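Local coordinates for protein O-methyltransferase, SAM-dependent (Legionella pneumophila subsp. pneumophila, PDB 3R3H) that probably transfers methyl groups from S-adenosylmethionine to hydroxyl groups of its substrates, as an O-methyltransferase of the class I type, at residues H24-A29 with W105-Q110; Q87-D92 with K115-P120; A167-F172 with D212-V217. One frame throughout, in Å; residues are numbered along the deposited sequence.

Contact 1: residues H24-A29 with W105-Q110; sequences HPALAA and WREAKQ
The imidazole of H24 reaches A108 with its CE1 corner, where CE1 lies 3.7 Å from A108 CB. P25 CD covers one face of this ring, offset toward the rim, and A26 CA sits at the edge, in the plane. H24 is the N-cap of helix 25-32: ND1 accepts from A26 N at 3.0 Å, close to the ring plane, and this capping bond fixes the ring's rotation. With CG anti to the backbone N, a chi1 of -179° brings ND1 to A26 N and leaves CE1 at A108 CB. Two helix ends meet on the outside of the Rossmann-like methyltransferase domain, the start of 25-32 against the finish of helix 102-107, where K109 has positive phi and closes a Schellman motif. At the middle, A26 CB and A108 CB are 3.6 Å apart, methyl against methyl. E107, extended throughout, lays its carboxylate alongside the first turn, OE1 coming within 3.7 Å of A26 CA. Deeper in, L27 and Q110 both lean on L76 of helix 73-80, while W105 NE1 is bonded to the carbonyl of G72.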
loop_
_atom_site.group_PDB
_atom_site.type_symbol
_atom_site.label_atom_id
_atom_site.label_comp_id
_atom_site.label_asym_id
_atom_site.label_seq_id
_atom_site.Cartn_x
_atom_site.Cartn_y
_atom_site.Cartn_z
ATOM N N HIS A 24 -14.402 -12.321 4.367
ATOM C CA HIS A 24 -15.162 -12.989 5.413
ATOM C C HIS A 24 -16.642 -12.997 5.009
ATOM O O HIS A 24 -17.166 -11.994 4.511
ATOM C CB HIS A 24 -14.958 -12.248 6.723
ATOM C CG HIS A 24 -15.670 -12.858 7.883
ATOM N ND1 HIS A 24 -17.045 -12.832 8.018
ATOM C CD2 HIS A 24 -15.197 -13.480 8.986
ATOM C CE1 HIS A 24 -17.382 -13.408 9.156
ATOM N NE2 HIS A 24 -16.279 -13.811 9.764
ATOM N N PRO A 25 -17.334 -14.134 5.215
ATOM C CA PRO A 25 -18.758 -14.306 4.873
ATOM C C PRO A 25 -19.710 -13.155 5.181
ATOM O O PRO A 25 -20.532 -12.781 4.336
ATOM C CB PRO A 25 -19.144 -15.598 5.602
ATOM C CG PRO A 25 -18.028 -15.813 6.612
ATOM C CD PRO A 25 -16.818 -15.345 5.877
ATOM N N ALA A 26 -19.613 -12.614 6.392
ATOM C CA ALA A 26 -20.463 -11.499 6.799
ATOM C C ALA A 26 -20.164 -10.303 5.906
ATOM O O ALA A 26 -21.067 -9.546 5.550
ATOM C CB ALA A 26 -20.205 -11.153 8.249
ATOM N N LEU A 27 -18.890 -10.137 5.545
ATOM C CA LEU A 27 -18.481 -9.046 4.661
ATOM C C LEU A 27 -19.120 -9.251 3.296
ATOM O O LEU A 27 -19.873 -8.404 2.809
ATOM C CB LEU A 27 -16.962 -9.028 4.485
ATOM C CG LEU A 27 -16.090 -8.285 5.480
ATOM C CD1 LEU A 27 -14.635 -8.422 5.066
ATOM C CD2 LEU A 27 -16.517 -6.832 5.521
ATOM N N ALA A 28 -18.804 -10.392 2.690
ATOM C CA ALA A 28 -19.314 -10.732 1.372
ATOM C C ALA A 28 -20.833 -10.571 1.341
ATOM O O ALA A 28 -21.400 -10.069 0.359
ATOM C CB ALA A 28 -18.921 -12.161 1.026
ATOM N N ALA A 29 -21.477 -10.988 2.431
ATOM C CA ALA A 29 -22.928 -10.918 2.578
ATOM C C ALA A 29 -23.405 -9.476 2.676
ATOM O O ALA A 29 -24.388 -9.094 2.037
ATOM C CB ALA A 29 -23.349 -11.698 3.821
ATOM N N TRP A 105 -22.548 -7.324 11.586
ATOM C CA TRP A 105 -21.525 -7.141 12.599
ATOM C C TRP A 105 -21.637 -8.223 13.695
ATOM O O TRP A 105 -20.623 -8.767 14.133
ATOM C CB TRP A 105 -21.637 -5.736 13.208
ATOM C CG TRP A 105 -21.308 -4.598 12.243
ATOM C CD1 TRP A 105 -20.676 -4.691 11.027
ATOM C CD2 TRP A 105 -21.579 -3.201 12.445
ATOM N NE1 TRP A 105 -20.546 -3.442 10.464
ATOM C CE2 TRP A 105 -21.091 -2.511 11.307
ATOM C CE3 TRP A 105 -22.189 -2.466 13.478
ATOM C CZ2 TRP A 105 -21.193 -1.111 11.173
ATOM C CZ3 TRP A 105 -22.292 -1.065 13.343
ATOM C CH2 TRP A 105 -21.795 -0.407 12.193
ATOM N N ARG A 106 -22.866 -8.528 14.122
ATOM C CA ARG A 106 -23.124 -9.550 15.147
ATOM C C ARG A 106 -22.701 -10.916 14.636
ATOM O O ARG A 106 -21.969 -11.657 15.294
ATOM C CB ARG A 106 -24.616 -9.638 15.477
ATOM C CG ARG A 106 -25.253 -8.354 15.928
ATOM C CD ARG A 106 -25.287 -8.256 17.426
ATOM N NE ARG A 106 -25.540 -6.887 17.861
ATOM C CZ ARG A 106 -26.561 -6.138 17.451
ATOM N NH1 ARG A 106 -27.442 -6.631 16.580
ATOM N NH2 ARG A 106 -26.702 -4.895 17.915
ATOM N N GLU A 107 -23.212 -11.237 13.456
ATOM C CA GLU A 107 -22.931 -12.492 12.797
ATOM C C GLU A 107 -21.432 -12.742 12.772
ATOM O O GLU A 107 -20.985 -13.876 12.932
ATOM C CB GLU A 107 -23.495 -12.444 11.378
ATOM C CG GLU A 107 -23.100 -13.598 10.471
ATOM C CD GLU A 107 -23.526 -13.356 9.020
ATOM O OE1 GLU A 107 -22.894 -13.950 8.114
ATOM O OE2 GLU A 107 -24.493 -12.580 8.786
ATOM N N ALA A 108 -20.660 -11.672 12.595
ATOM C CA ALA A 108 -19.205 -11.772 12.546
ATOM C C ALA A 108 -18.529 -11.488 13.887
ATOM O O ALA A 108 -17.304 -11.463 13.961
ATOM C CB ALA A 108 -18.654 -10.840 11.473
ATOM N N LYS A 109 -19.321 -11.282 14.937
ATOM C CA LYS A 109 -18.781 -11.015 16.272
ATOM C C LYS A 109 -17.959 -9.733 16.390
ATOM O O LYS A 109 -16.880 -9.739 16.990
ATOM C CB LYS A 109 -17.908 -12.181 16.719
ATOM C CG LYS A 109 -18.656 -13.482 16.852
ATOM C CD LYS A 109 -19.646 -13.435 18.003
ATOM C CE LYS A 109 -20.529 -14.668 17.968
ATOM N NZ LYS A 109 -19.690 -15.888 17.758
ATOM N N GLN A 110 -18.472 -8.632 15.846
ATOM C CA GLN A 110 -17.744 -7.376 15.893
ATOM C C GLN A 110 -18.538 -6.198 16.445
ATOM O O GLN A 110 -17.951 -5.185 16.784
ATOM C CB GLN A 110 -17.241 -7.013 14.486
ATOM C CG GLN A 110 -16.578 -8.153 13.723
ATOM C CD GLN A 110 -15.286 -8.643 14.367
ATOM O OE1 GLN A 110 -14.699 -9.622 13.920
ATOM N NE2 GLN A 110 -14.837 -7.964 15.407
#

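Contact 2: residues Q87-D92 with K115-P120; sequences QVITCD and KLRLGP
D92 and K115, at opposite ends of this pair of parallel strands, each bury about 75 Å² in the contact, with R117 next. K115 starts the ladder: its N donates to V88 O at 2.8 Å in an almost straight bond, and its CB lies beside I89, 4.1 Å from I89 CG1, before the bent chain turns away. R117 is held through both its backbone N and its backbone O, N giving to T90 O and O receiving D92 N at 3.0 Å, the latter donor tilted from the carbonyl plane. Its CG packs 3.9 Å from I89 CG2, the two side chains side by side, and the guanidinium runs on to S127 through NH2. D92 lies on the other face with T90, L116 and L118. Its CB touches L118 CD2 at 4.0 Å, and its carbonyl takes G119 N from above its plane. A chi1 of -167° sets CG opposite the backbone N, and OD2 accepts from the backbone N of F70 and N94. Strand 87-92, helix 102-107 and strand 114-118 form a beta-alpha-beta crossover of the Rossmann-like fold, and D92 holds the strand-end position where class I methyltransferases commonly carry an acidic residue near the cofactor ribose.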
loop_
_atom_site.group_PDB
_atom_site.type_symbol
_atom_site.label_atom_id
_atom_site.label_comp_id
_atom_site.label_asym_id
_atom_site.label_seq_id
_atom_site.Cartn_x
_atom_site.Cartn_y
_atom_site.Cartn_z
ATOM N N GLN A 87 -10.719 -1.361 18.820
ATOM C CA GLN A 87 -11.977 -0.662 18.602
ATOM C C GLN A 87 -11.959 0.176 17.325
ATOM O O GLN A 87 -10.931 0.749 16.970
ATOM C CB GLN A 87 -12.219 0.241 19.804
ATOM C CG GLN A 87 -13.521 0.983 19.833
ATOM C CD GLN A 87 -13.480 2.085 20.871
ATOM O OE1 GLN A 87 -13.016 1.877 21.993
ATOM N NE2 GLN A 87 -13.957 3.267 20.503
ATOM N N VAL A 88 -13.099 0.230 16.637
ATOM C CA VAL A 88 -13.238 1.026 15.422
ATOM C C VAL A 88 -14.431 1.972 15.549
ATOM O O VAL A 88 -15.531 1.562 15.884
ATOM C CB VAL A 88 -13.369 0.134 14.129
ATOM C CG1 VAL A 88 -13.988 -1.193 14.456
ATOM C CG2 VAL A 88 -14.194 0.856 13.059
ATOM N N ILE A 89 -14.189 3.255 15.318
ATOM C CA ILE A 89 -15.239 4.258 15.383
ATOM C C ILE A 89 -15.578 4.676 13.953
ATOM O O ILE A 89 -14.803 5.364 13.295
ATOM C CB ILE A 89 -14.776 5.473 16.194
ATOM C CG1 ILE A 89 -14.594 5.051 17.650
ATOM C CG2 ILE A 89 -15.781 6.619 16.059
ATOM C CD1 ILE A 89 -14.201 6.173 18.560
ATOM N N THR A 90 -16.724 4.214 13.472
ATOM C CA THR A 90 -17.189 4.522 12.130
ATOM C C THR A 90 -18.118 5.734 12.235
ATOM O O THR A 90 -19.014 5.768 13.081
ATOM C CB THR A 90 -17.924 3.285 11.520
ATOM O OG1 THR A 90 -18.540 3.634 10.276
ATOM C CG2 THR A 90 -19.000 2.776 12.479
ATOM N N CYS A 91 -17.884 6.746 11.403
ATOM C CA CYS A 91 -18.705 7.957 11.444
ATOM C C CYS A 91 -19.518 8.013 10.169
ATOM O O CYS A 91 -18.951 8.241 9.096
ATOM C CB CYS A 91 -17.818 9.209 11.543
ATOM S SG CYS A 91 -16.556 9.214 12.901
ATOM N N ASP A 92 -20.831 7.784 10.270
ATOM C CA ASP A 92 -21.681 7.819 9.082
ATOM C C ASP A 92 -22.458 9.130 8.954
ATOM O O ASP A 92 -23.415 9.389 9.697
ATOM C CB ASP A 92 -22.649 6.634 9.048
ATOM C CG ASP A 92 -23.324 6.480 7.685
ATOM O OD1 ASP A 92 -24.299 5.702 7.558
ATOM O OD2 ASP A 92 -22.869 7.141 6.725
ATOM N N LYS A 115 -18.102 1.068 16.995
ATOM C CA LYS A 115 -18.822 2.165 17.619
ATOM C C LYS A 115 -19.318 3.153 16.549
ATOM O O LYS A 115 -18.563 3.996 16.076
ATOM C CB LYS A 115 -17.887 2.867 18.620
ATOM C CG LYS A 115 -18.589 3.526 19.801
ATOM C CD LYS A 115 -19.621 4.556 19.335
ATOM C CE LYS A 115 -20.528 5.025 20.464
ATOM N NZ LYS A 115 -19.861 6.003 21.373
ATOM N N LEU A 116 -20.589 3.044 16.176
ATOM C CA LEU A 116 -21.182 3.920 15.171
ATOM C C LEU A 116 -21.522 5.321 15.688
ATOM O O LEU A 116 -22.108 5.485 16.752
ATOM C CB LEU A 116 -22.446 3.273 14.613
ATOM C CG LEU A 116 -23.217 4.008 13.513
ATOM C CD1 LEU A 116 -22.400 4.021 12.213
ATOM C CD2 LEU A 116 -24.538 3.307 13.274
ATOM N N ARG A 117 -21.146 6.337 14.921
ATOM C CA ARG A 117 -21.421 7.728 15.289
ATOM C C ARG A 117 -22.103 8.378 14.108
ATOM O O ARG A 117 -21.472 8.637 13.093
ATOM C CB ARG A 117 -20.125 8.467 15.589
ATOM C CG ARG A 117 -19.371 7.912 16.770
ATOM C CD ARG A 117 -20.036 8.282 18.068
ATOM N NE ARG A 117 -19.207 9.208 18.834
ATOM C CZ ARG A 117 -19.365 10.530 18.857
ATOM N NH1 ARG A 117 -20.334 11.116 18.156
ATOM N NH2 ARG A 117 -18.542 11.273 19.586
ATOM N N LEU A 118 -23.396 8.633 14.235
ATOM C CA LEU A 118 -24.171 9.236 13.154
ATOM C C LEU A 118 -24.101 10.765 13.154
ATOM O O LEU A 118 -23.930 11.388 14.201
ATOM C CB LEU A 118 -25.633 8.791 13.270
ATOM C CG LEU A 118 -25.836 7.296 13.097
ATOM C CD1 LEU A 118 -27.207 6.918 13.606
ATOM C CD2 LEU A 118 -25.678 6.930 11.626
ATOM N N GLY A 119 -24.234 11.369 11.977
ATOM C CA GLY A 119 -24.214 12.821 11.893
ATOM C C GLY A 119 -22.988 13.410 11.214
ATOM O O GLY A 119 -22.008 12.696 10.964
ATOM N N PRO A 120 -23.021 14.722 10.899
ATOM C CA PRO A 120 -21.926 15.450 10.245
ATOM C C PRO A 120 -20.564 15.121 10.855
ATOM O O PRO A 120 -20.334 15.341 12.052
ATOM C CB PRO A 120 -22.330 16.908 10.446
ATOM C CG PRO A 120 -23.796 16.843 10.313
ATOM C CD PRO A 120 -24.147 15.638 11.167
#

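Contact 3: residues A167-F172 with D212-V217; sequences AIDNIF and DGMFLV
The chain of 167-172 curls around G213 as it leaves its strand: I171 N donates to G213 O at 3.1 Å from above the carbonyl plane, and F172 N to D212 O at 2.8 Å. The F172 ring rests obliquely against G213, CE2 lying 3.5 Å from G213 CA. N170 ND2 gives a nearly straight bond (172°) to D212 OD1 at 3.0 Å, although the exact orientation of this carboxylate is doubtful, because it is modelled too close to the F172 carbonyl. I171 lies roughly perpendicular to F215 and touches the edge of its ring, CD1 being 3.5 Å from F215 CD2. Along the strands, I168 and F215 form a hydrogen-bonded antiparallel pair, two bonds of 3.1 Å joining I168 N to F215 O and F215 N to I168 O. On the other face A167 CB packs 3.9 Å from L216 CD2. This pairing marks the switch from parallel to antiparallel strands in the class I methyltransferase sheet, where strand 214-219 slots in beside 164-169. In metal-dependent relatives such as catechol O-methyltransferase, an Asp-Asp-Asn trio coordinates magnesium; here D143, D169 and N170, at the ends of strands 137-143 and 164-169, sit at matching places and could form such a site. In this model N170 OD1 is instead bonded to K146 NZ. Also in the second shell, Y149 OH bonds to the carbonyl of D169. Past I171 and F172 lie I19 and L6 of the second subunit, whose S20 and F51 pack on F215 and L216.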
loop_
_atom_site.group_PDB
_atom_site.type_symbol
_atom_site.label_atom_id
_atom_site.label_comp_id
_atom_site.label_asym_id
_atom_site.label_seq_id
_atom_site.Cartn_x
_atom_site.Cartn_y
_atom_site.Cartn_z
ATOM N N ALA A 167 -5.208 7.583 5.827
ATOM C CA ALA A 167 -5.491 7.250 4.434
ATOM C C ALA A 167 -6.620 8.167 3.996
ATOM O O ALA A 167 -7.584 8.365 4.747
ATOM C CB ALA A 167 -5.917 5.792 4.313
ATOM N N ILE A 168 -6.488 8.742 2.802
ATOM C CA ILE A 168 -7.502 9.642 2.271
ATOM C C ILE A 168 -7.881 9.157 0.879
ATOM O O ILE A 168 -7.012 8.959 0.029
ATOM C CB ILE A 168 -6.995 11.098 2.194
ATOM C CG1 ILE A 168 -6.586 11.612 3.574
ATOM C CG2 ILE A 168 -8.099 11.990 1.707
ATOM C CD1 ILE A 168 -5.145 11.350 3.948
ATOM N N ASP A 169 -9.177 8.964 0.647
ATOM C CA ASP A 169 -9.645 8.454 -0.638
ATOM C C ASP A 169 -10.019 9.533 -1.659
ATOM O O ASP A 169 -10.180 10.708 -1.310
ATOM C CB ASP A 169 -10.844 7.529 -0.410
ATOM C CG ASP A 169 -11.034 6.520 -1.535
ATOM O OD1 ASP A 169 -12.160 5.980 -1.652
ATOM O OD2 ASP A 169 -10.061 6.254 -2.296
ATOM N N ASN A 170 -10.163 9.102 -2.915
ATOM C CA ASN A 170 -10.524 9.959 -4.051
ATOM C C ASN A 170 -9.553 11.122 -4.279
ATOM O O ASN A 170 -9.981 12.270 -4.439
ATOM C CB ASN A 170 -11.937 10.533 -3.878
ATOM C CG ASN A 170 -12.955 9.486 -3.506
ATOM O OD1 ASN A 170 -13.331 9.373 -2.346
ATOM N ND2 ASN A 170 -13.408 8.708 -4.488
ATOM N N ILE A 171 -8.255 10.833 -4.297
ATOM C CA ILE A 171 -7.253 11.873 -4.511
ATOM C C ILE A 171 -7.398 12.413 -5.946
ATOM O O ILE A 171 -7.276 13.618 -6.203
ATOM C CB ILE A 171 -5.836 11.325 -4.229
ATOM C CG1 ILE A 171 -5.747 10.898 -2.758
ATOM C CG2 ILE A 171 -4.800 12.383 -4.498
ATOM C CD1 ILE A 171 -6.225 11.947 -1.786
ATOM N N PHE A 172 -7.664 11.511 -6.876
ATOM C CA PHE A 172 -7.902 11.904 -8.254
ATOM C C PHE A 172 -9.425 11.771 -8.285
ATOM O O PHE A 172 -9.947 10.661 -8.330
ATOM C CB PHE A 172 -7.284 10.897 -9.227
ATOM C CG PHE A 172 -5.927 10.372 -8.805
ATOM C CD1 PHE A 172 -4.922 11.237 -8.354
ATOM C CD2 PHE A 172 -5.647 9.011 -8.897
ATOM C CE1 PHE A 172 -3.666 10.747 -8.003
ATOM C CE2 PHE A 172 -4.398 8.517 -8.550
ATOM C CZ PHE A 172 -3.404 9.381 -8.103
ATOM N N ASP A 212 -9.401 5.643 -6.243
ATOM C CA ASP A 212 -9.657 6.851 -7.001
ATOM C C ASP A 212 -8.435 7.635 -6.559
ATOM O O ASP A 212 -8.443 8.863 -6.519
ATOM C CB ASP A 212 -10.915 7.568 -6.511
ATOM C CG ASP A 212 -11.522 8.455 -7.575
ATOM O OD1 ASP A 212 -12.331 9.357 -7.229
ATOM O OD2 ASP A 212 -11.197 8.234 -8.765
ATOM N N GLY A 213 -7.393 6.885 -6.214
ATOM C CA GLY A 213 -6.170 7.473 -5.721
ATOM C C GLY A 213 -6.273 7.453 -4.209
ATOM O O GLY A 213 -7.268 7.916 -3.650
ATOM N N MET A 214 -5.269 6.891 -3.543
ATOM C CA MET A 214 -5.267 6.825 -2.083
ATOM C C MET A 214 -3.953 7.376 -1.531
ATOM O O MET A 214 -2.858 6.921 -1.880
ATOM C CB MET A 214 -5.489 5.379 -1.608
ATOM C CG MET A 214 -5.670 5.236 -0.093
ATOM S SD MET A 214 -6.173 3.587 0.457
ATOM C CE MET A 214 -8.006 3.735 0.332
ATOM N N PHE A 215 -4.078 8.379 -0.676
ATOM C CA PHE A 215 -2.923 9.033 -0.082
ATOM C C PHE A 215 -2.633 8.442 1.288
ATOM O O PHE A 215 -3.537 8.302 2.109
ATOM C CB PHE A 215 -3.215 10.525 0.093
ATOM C CG PHE A 215 -2.319 11.447 -0.706
ATOM C CD1 PHE A 215 -0.942 11.230 -0.787
ATOM C CD2 PHE A 215 -2.848 12.587 -1.311
ATOM C CE1 PHE A 215 -0.105 12.137 -1.452
ATOM C CE2 PHE A 215 -2.026 13.499 -1.976
ATOM C CZ PHE A 215 -0.650 13.275 -2.047
ATOM N N LEU A 216 -1.379 8.089 1.534
ATOM C CA LEU A 216 -0.988 7.563 2.839
ATOM C C LEU A 216 -0.031 8.573 3.464
ATOM O O LEU A 216 1.072 8.791 2.949
ATOM C CB LEU A 216 -0.277 6.217 2.700
ATOM C CG LEU A 216 -1.111 5.056 2.167
ATOM C CD1 LEU A 216 -0.257 3.807 2.121
ATOM C CD2 LEU A 216 -2.319 4.839 3.061
ATOM N N VAL A 217 -0.443 9.213 4.551
ATOM C CA VAL A 217 0.426 10.190 5.185
ATOM C C VAL A 217 0.712 9.775 6.614
ATOM O O VAL A 217 -0.150 9.225 7.292
ATOM C CB VAL A 217 -0.202 11.606 5.191
ATOM C CG1 VAL A 217 -0.901 11.892 3.861
ATOM C CG2 VAL A 217 -1.156 11.751 6.353
#

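How the contacts relate
From the N terminus, the chain lays down helix 25-32 and builds strand 63-68 and strand 87-92 before helix 102-107 returns to close the loop of contact 1. Contact 2 opens inside that loop, at 87-92, and closes after it, at 115-120, so the two cross; they touch where W105 CH2 packs on T90 CG2 at 4.2 Å. Contact 1 thus ties helix 25-32, the second helix of the chain, to the crossover helix of contact 2's own beta-alpha-beta unit. Contact 3 follows in series, bridging a 39-residue excursion through helix 185-198 and strand 203-208. Contacts 2 and 3 share one sheet, on opposite sides of the chain's centre, about 12 Å apart at their nearest atoms.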